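PDB 3KS6: glycerophosphoryl diester phosphodiesterase from Agrobacterium tumefaciens str. C58, which belongs to the glycerophosphoryl diester phosphodiesterase family, a group of TIM-barrel proteins, and holds a magnesium ion. Local coordinates for residues V122-G125 and L126-S130; E89-C92 and A93-D97; S139-L142 and A143-D146. All blocks are in the same frame, centred on the assembly; numbering follows the deposited sequence.

Contact 1: residues V122-G125 and L126-S130; sequences VIAG and LERHS
V122 and L126, one helical turn apart on helix 118-128, lie side by side and point the same way, with V122 CG1 3.8 Å from L126 CD1. Branched apolar residues suit this buried stripe: V122 rests on C104, L126 on F102 and F137, all in the neighbouring strands. The backbone bonds run i to i+4. L126 N gives a nearly straight bond to V122 O at 2.9 Å, E127 N and R128 N make somewhat more bent ones to I123 O and A124 O, and H129 N reaches G125 O only weakly, at 3.3 Å. Polar side chains gather round G125. The R128 chain bends at chi3 and brings one face of its guanidinium over the glycine, NH2 lying 3.6 Å from the bare G125 CA. The H129 ring comes obliquely to the same residue, its CD2 3.1 Å from G125 O. S130, with positive phi, is the C-prime residue of a Schellman motif: S130 N bonds E127 O at 3.1 Å and M131 N reaches back to L126 O. The chemistry thus implies a helix apolar toward the sheet, with charged side chains on its outer side and a tight turn at its C-terminal end.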
loop_
_atom_site.group_PDB
_atom_site.type_symbol
_atom_site.label_atom_id
_atom_site.label_comp_id
_atom_site.label_asym_id
_atom_site.label_seq_id
_atom_site.Cartn_x
_atom_site.Cartn_y
_atom_site.Cartn_z
ATOM N N VAL A 122 6.310 -13.332 -4.680
ATOM C CA VAL A 122 6.185 -12.436 -3.532
ATOM C C VAL A 122 5.841 -13.225 -2.262
ATOM O O VAL A 122 6.464 -13.016 -1.212
ATOM C CB VAL A 122 5.168 -11.269 -3.788
ATOM C CG1 VAL A 122 4.862 -10.520 -2.440
ATOM C CG2 VAL A 122 5.663 -10.307 -4.890
ATOM N N ILE A 123 4.863 -14.117 -2.354
ATOM C CA ILE A 123 4.438 -14.925 -1.204
ATOM C C ILE A 123 5.640 -15.765 -0.706
ATOM O O ILE A 123 5.921 -15.815 0.476
ATOM C CB ILE A 123 3.213 -15.808 -1.539
ATOM C CG1 ILE A 123 1.957 -14.935 -1.713
ATOM C CG2 ILE A 123 3.000 -16.880 -0.453
ATOM C CD1 ILE A 123 0.814 -15.652 -2.361
ATOM N N ALA A 124 6.402 -16.346 -1.639
ATOM C CA ALA A 124 7.610 -17.120 -1.280
ATOM C C ALA A 124 8.667 -16.277 -0.600
ATOM O O ALA A 124 9.284 -16.692 0.367
ATOM C CB ALA A 124 8.194 -17.799 -2.536
ATOM N N GLY A 125 8.894 -15.080 -1.102
ATOM C CA GLY A 125 9.856 -14.179 -0.489
ATOM C C GLY A 125 9.439 -13.758 0.896
ATOM O O GLY A 125 10.276 -13.696 1.807
ATOM N N LEU A 126 8.166 -13.433 1.072
ATOM C CA LEU A 126 7.674 -13.092 2.403
ATOM C C LEU A 126 7.806 -14.276 3.393
ATOM O O LEU A 126 8.142 -14.088 4.577
ATOM C CB LEU A 126 6.207 -12.622 2.318
ATOM C CG LEU A 126 5.968 -11.206 1.773
ATOM C CD1 LEU A 126 4.481 -10.955 1.363
ATOM C CD2 LEU A 126 6.495 -10.117 2.676
ATOM N N GLU A 127 7.507 -15.479 2.911
ATOM C CA GLU A 127 7.610 -16.697 3.746
ATOM C C GLU A 127 9.045 -16.928 4.164
ATOM O O GLU A 127 9.335 -17.235 5.319
ATOM C CB GLU A 127 7.116 -17.909 2.979
ATOM C CG GLU A 127 5.641 -18.052 2.882
ATOM C CD GLU A 127 5.040 -18.807 4.081
ATOM O OE1 GLU A 127 5.559 -18.634 5.207
ATOM O OE2 GLU A 127 4.052 -19.570 3.872
ATOM N N ARG A 128 9.964 -16.714 3.230
ATOM C CA ARG A 128 11.369 -16.916 3.480
ATOM C C ARG A 128 11.898 -16.051 4.612
ATOM O O ARG A 128 12.781 -16.478 5.365
ATOM C CB ARG A 128 12.114 -16.697 2.164
ATOM C CG ARG A 128 13.535 -16.986 2.166
ATOM C CD ARG A 128 14.031 -17.173 0.719
ATOM N NE ARG A 128 13.794 -16.027 -0.175
ATOM C CZ ARG A 128 13.079 -16.035 -1.302
ATOM N NH1 ARG A 128 12.481 -17.124 -1.738
ATOM N NH2 ARG A 128 12.985 -14.936 -2.043
ATOM N N HIS A 129 11.357 -14.844 4.746
ATOM C CA HIS A 129 11.798 -13.885 5.750
ATOM C C HIS A 129 10.764 -13.732 6.887
ATOM O O HIS A 129 10.806 -12.763 7.626
ATOM C CB HIS A 129 12.143 -12.550 5.069
ATOM C CG HIS A 129 13.157 -12.713 3.982
ATOM N ND1 HIS A 129 14.427 -13.178 4.234
ATOM C CD2 HIS A 129 13.066 -12.583 2.638
ATOM C CE1 HIS A 129 15.083 -13.298 3.096
ATOM N NE2 HIS A 129 14.285 -12.934 2.112
ATOM N N SER A 130 9.846 -14.696 6.980
ATOM C CA SER A 130 8.840 -14.795 8.035
ATOM C C SER A 130 7.995 -13.543 8.209
ATOM O O SER A 130 7.699 -13.137 9.344
ATOM C CB SER A 130 9.493 -15.171 9.359
ATOM O OG SER A 130 10.197 -16.399 9.230
#

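Contact 2: residues E89-C92 and A93-D97; sequences EELC and ALYVD
E89 O accepts from A93 N at 3.0 Å, a regular i to i+4 bond, and the small A93 side chain suits the exposed side of helix 88-95. Next, E90 O receives just a weak bond from L94 N, while L94 CG lies 3.6 Å from that oxygen; E90 OE1 is held by a salt bridge to K73 and by the backbone N of T87. L91 carries the side-chain contact. With CG anti to the backbone N (chi1 -178°), its CD1 comes within 3.7 Å of Y95 CE1, and its branched apolar end suits a place among Y95, F23, F36 and F102. L91 O lies at the tyrosine's edge, in the ring plane, 3.4 Å from Y95 CD1, and takes weak bonds from L94 N and Y95 N. At C92, Y95 N bonds C92 O at 2.9 Å from above the carbonyl plane, while the compact thiol fits against F102 and M131. A large aromatic suits Y95, which packs edge-to-face on F102 and reaches F23 O through a weak hydroxyl bond. The bonding thus grows mixed, weak i+4 bonds beside i+3 ones, as is common in the last turn of a helix, here one packed against TIM-barrel strands.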
loop_
_atom_site.group_PDB
_atom_site.type_symbol
_atom_site.label_atom_id
_atom_site.label_comp_id
_atom_site.label_asym_id
_atom_site.label_seq_id
_atom_site.Cartn_x
_atom_site.Cartn_y
_atom_site.Cartn_z
ATOM N N GLU A 89 13.703 -8.378 0.699
ATOM C CA GLU A 89 14.474 -8.936 1.816
ATOM C C GLU A 89 15.027 -7.858 2.747
ATOM O O GLU A 89 14.980 -7.961 3.994
ATOM C CB GLU A 89 15.641 -9.791 1.272
ATOM C CG GLU A 89 16.589 -10.268 2.380
ATOM C CD GLU A 89 17.811 -11.047 1.891
ATOM O OE1 GLU A 89 18.198 -10.915 0.710
ATOM O OE2 GLU A 89 18.379 -11.783 2.733
ATOM N N GLU A 90 15.588 -6.824 2.144
ATOM C CA GLU A 90 16.135 -5.702 2.908
ATOM C C GLU A 90 15.036 -4.992 3.697
ATOM O O GLU A 90 15.252 -4.612 4.852
ATOM C CB GLU A 90 16.848 -4.746 1.967
ATOM C CG GLU A 90 18.143 -5.344 1.414
ATOM C CD GLU A 90 18.717 -4.601 0.176
ATOM O OE1 GLU A 90 18.088 -3.677 -0.377
ATOM O OE2 GLU A 90 19.816 -4.990 -0.260
ATOM N N LEU A 91 13.858 -4.824 3.074
ATOM C CA LEU A 91 12.686 -4.254 3.759
ATOM C C LEU A 91 12.269 -5.134 4.938
ATOM O O LEU A 91 12.026 -4.651 6.048
ATOM C CB LEU A 91 11.512 -4.032 2.781
ATOM C CG LEU A 91 10.224 -3.392 3.343
ATOM C CD1 LEU A 91 10.436 -1.999 3.979
ATOM C CD2 LEU A 91 9.139 -3.352 2.283
ATOM N N CYS A 92 12.204 -6.435 4.709
ATOM C CA CYS A 92 11.815 -7.371 5.766
ATOM C C CYS A 92 12.757 -7.267 6.971
ATOM O O CYS A 92 12.320 -7.218 8.115
ATOM C CB CYS A 92 11.807 -8.800 5.219
ATOM S SG CYS A 92 10.438 -9.180 4.136
ATOM N N ALA A 93 14.054 -7.149 6.696
ATOM C CA ALA A 93 15.051 -6.992 7.782
ATOM C C ALA A 93 14.792 -5.772 8.648
ATOM O O ALA A 93 15.056 -5.778 9.865
ATOM C CB ALA A 93 16.455 -6.928 7.200
ATOM N N LEU A 94 14.272 -4.694 8.060
ATOM C CA LEU A 94 13.972 -3.521 8.859
ATOM C C LEU A 94 12.807 -3.733 9.842
ATOM O O LEU A 94 12.674 -2.979 10.808
ATOM C CB LEU A 94 13.640 -2.331 7.949
ATOM C CG LEU A 94 14.742 -1.816 7.040
ATOM C CD1 LEU A 94 14.141 -0.686 6.159
ATOM C CD2 LEU A 94 15.953 -1.324 7.900
ATOM N N TYR A 95 11.911 -4.667 9.534
ATOM C CA TYR A 95 10.651 -4.823 10.275
ATOM C C TYR A 95 10.624 -6.049 11.197
ATOM O O TYR A 95 9.629 -6.292 11.887
ATOM C CB TYR A 95 9.456 -4.797 9.298
ATOM C CG TYR A 95 9.157 -3.362 8.877
ATOM C CD1 TYR A 95 9.924 -2.730 7.926
ATOM C CD2 TYR A 95 8.151 -2.636 9.480
ATOM C CE1 TYR A 95 9.701 -1.440 7.570
ATOM C CE2 TYR A 95 7.918 -1.334 9.148
ATOM C CZ TYR A 95 8.689 -0.730 8.185
ATOM O OH TYR A 95 8.475 0.586 7.828
ATOM N N VAL A 96 11.736 -6.770 11.243
ATOM C CA VAL A 96 11.833 -8.027 11.999
ATOM C C VAL A 96 11.378 -7.847 13.444
ATOM O O VAL A 96 10.578 -8.661 13.937
ATOM C CB VAL A 96 13.276 -8.640 11.962
ATOM C CG1 VAL A 96 14.249 -7.823 12.779
ATOM C CG2 VAL A 96 13.262 -10.078 12.462
ATOM N N ASP A 97 11.847 -6.769 14.077
ATOM C CA ASP A 97 11.548 -6.465 15.467
ATOM C C ASP A 97 10.569 -5.322 15.670
ATOM O O ASP A 97 10.391 -4.877 16.787
ATOM C CB ASP A 97 12.838 -6.082 16.187
ATOM C CG ASP A 97 13.818 -7.225 16.277
ATOM O OD1 ASP A 97 13.374 -8.394 16.418
ATOM O OD2 ASP A 97 15.035 -6.940 16.218
#

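Contact 3: residues S139-L142 and A143-D146; sequences SFLL and ASMD
S144 CB sits 3.5 Å from S139 OG, so the serine that ends strand 135-139 meets the first turn of helix 142-151 directly. Two backbone bonds build that turn. M145 N donates to L141 O at 2.9 Å in the carbonyl plane, and D146 N to L142 O at 2.8 Å, tilted 24° from the plane; L141 is the N-cap residue. Of the side-chain polar groups, S139 OG, held anti to its own nitrogen (chi1 -173°), accepts from L141 N at 3.1 Å to form an ST turn. The same hydroxyl also bonds I106 O, so two partners fix its rotation, and a small hydroxyl residue suits this buried spot because it can serve both. D146 OD1 has its partner in H180 ND1, while the carboxylate carbon D146 CG lies 3.3 Å from L142 O. L141 CB rests 3.9 Å from S144 OG. The apolar contact is looser: L142 CD2 approaches M145 CG at 4.3 Å. M145 is a selenomethionine deposited in two conformers, and the placement of its chain end near S139 is doubtful; its CG lies 3.2 Å from L141 O. Among its neighbours, this strand-to-helix turn lies between strands 101-106 and 156-160: S144 touches I106, L142 and M145 both pack on W158, and S139 pairs through its backbone with L159.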
loop_
_atom_site.group_PDB
_atom_site.type_symbol
_atom_site.label_atom_id
_atom_site.label_comp_id
_atom_site.label_asym_id
_atom_site.label_seq_id
_atom_site.Cartn_x
_atom_site.Cartn_y
_atom_site.Cartn_z
ATOM N N SER A 139 -4.407 -4.482 -4.224
ATOM C CA SER A 139 -4.145 -4.272 -5.649
ATOM C C SER A 139 -5.286 -3.520 -6.232
ATOM O O SER A 139 -6.414 -3.659 -5.735
ATOM C CB SER A 139 -4.078 -5.609 -6.384
ATOM O OG SER A 139 -3.663 -5.437 -7.712
ATOM N N PHE A 140 -5.027 -2.735 -7.290
ATOM C CA PHE A 140 -6.130 -2.164 -8.080
ATOM C C PHE A 140 -6.706 -3.187 -9.066
ATOM O O PHE A 140 -7.795 -2.966 -9.592
ATOM C CB PHE A 140 -5.652 -0.967 -8.889
ATOM C CG PHE A 140 -5.495 0.290 -8.093
ATOM C CD1 PHE A 140 -4.303 0.578 -7.437
ATOM C CD2 PHE A 140 -6.542 1.189 -7.974
ATOM C CE1 PHE A 140 -4.149 1.745 -6.720
ATOM C CE2 PHE A 140 -6.379 2.361 -7.229
ATOM C CZ PHE A 140 -5.185 2.626 -6.628
ATOM N N LEU A 141 -5.954 -4.262 -9.347
ATOM C CA LEU A 141 -6.298 -5.230 -10.384
ATOM C C LEU A 141 -7.021 -6.448 -9.842
ATOM O O LEU A 141 -6.505 -7.198 -9.012
ATOM C CB LEU A 141 -5.077 -5.674 -11.175
ATOM C CG LEU A 141 -4.602 -4.796 -12.345
ATOM C CD1 LEU A 141 -4.231 -3.428 -11.869
ATOM C CD2 LEU A 141 -3.411 -5.405 -13.102
ATOM N N LEU A 142 -8.232 -6.658 -10.329
ATOM C CA LEU A 142 -9.013 -7.828 -9.950
ATOM C C LEU A 142 -8.335 -9.133 -10.354
ATOM O O LEU A 142 -8.478 -10.144 -9.662
ATOM C CB LEU A 142 -10.420 -7.801 -10.553
ATOM C CG LEU A 142 -11.414 -6.885 -9.887
ATOM C CD1 LEU A 142 -12.769 -7.061 -10.637
ATOM C CD2 LEU A 142 -11.552 -7.186 -8.392
ATOM N N ALA A 143 -7.609 -9.145 -11.466
ATOM C CA ALA A 143 -6.880 -10.357 -11.847
ATOM C C ALA A 143 -5.934 -10.753 -10.735
ATOM O O ALA A 143 -5.789 -11.929 -10.430
ATOM C CB ALA A 143 -6.044 -10.138 -13.169
ATOM N N SER A 144 -5.253 -9.746 -10.179
ATOM C CA SER A 144 -4.295 -9.950 -9.103
ATOM C C SER A 144 -5.021 -10.297 -7.791
ATOM O O SER A 144 -4.526 -11.095 -7.016
ATOM C CB SER A 144 -3.379 -8.727 -8.938
ATOM O OG SER A 144 -2.625 -8.473 -10.111
HETATM N N MSE A 145 -6.203 -9.741 -7.572
HETATM C CA MSE A 145 -7.000 -10.106 -6.400
HETATM C C MSE A 145 -7.418 -11.571 -6.483
HETATM O O MSE A 145 -7.442 -12.294 -5.479
HETATM C CB MSE A 145 -8.239 -9.223 -6.317
HETATM C CG MSE A 145 -7.942 -7.732 -6.166
HETATM SE SE MSE A 145 -7.044 -7.257 -4.495
HETATM C CE MSE A 145 -5.344 -7.795 -4.672
ATOM N N ASP A 146 -7.770 -12.005 -7.689
ATOM C CA ASP A 146 -8.132 -13.398 -7.912
ATOM C C ASP A 146 -6.961 -14.340 -7.661
ATOM O O ASP A 146 -7.119 -15.405 -7.073
ATOM C CB ASP A 146 -8.745 -13.590 -9.324
ATOM C CG ASP A 146 -10.114 -12.957 -9.458
ATOM O OD1 ASP A 146 -10.664 -12.473 -8.433
ATOM O OD2 ASP A 146 -10.664 -12.952 -10.598
#

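The three contacts follow along the chain in the order contact 2, contact 1, contact 3. Contacts 2 and 1 lie toward the C-terminal ends of helices 88-95 and 118-128, contact 3 at the N-terminal start of helix 142-151. Contacts 1 and 2, with centres 11 Å apart, touch directly: H129 CE1 packs 3.5 Å from E89 CG, and H129 CB 3.8 Å from C92 CB, while F102 is shared by L126, L91, C92 and Y95. Contact 3 stands apart, its centre 20 Å from that of contact 1 and 26 Å from that of contact 2. The magnesium ion, bound by E35, D37 and E105, is about 9 Å from the S139 side chain, 11 Å from L91's and 13 Å from V122's.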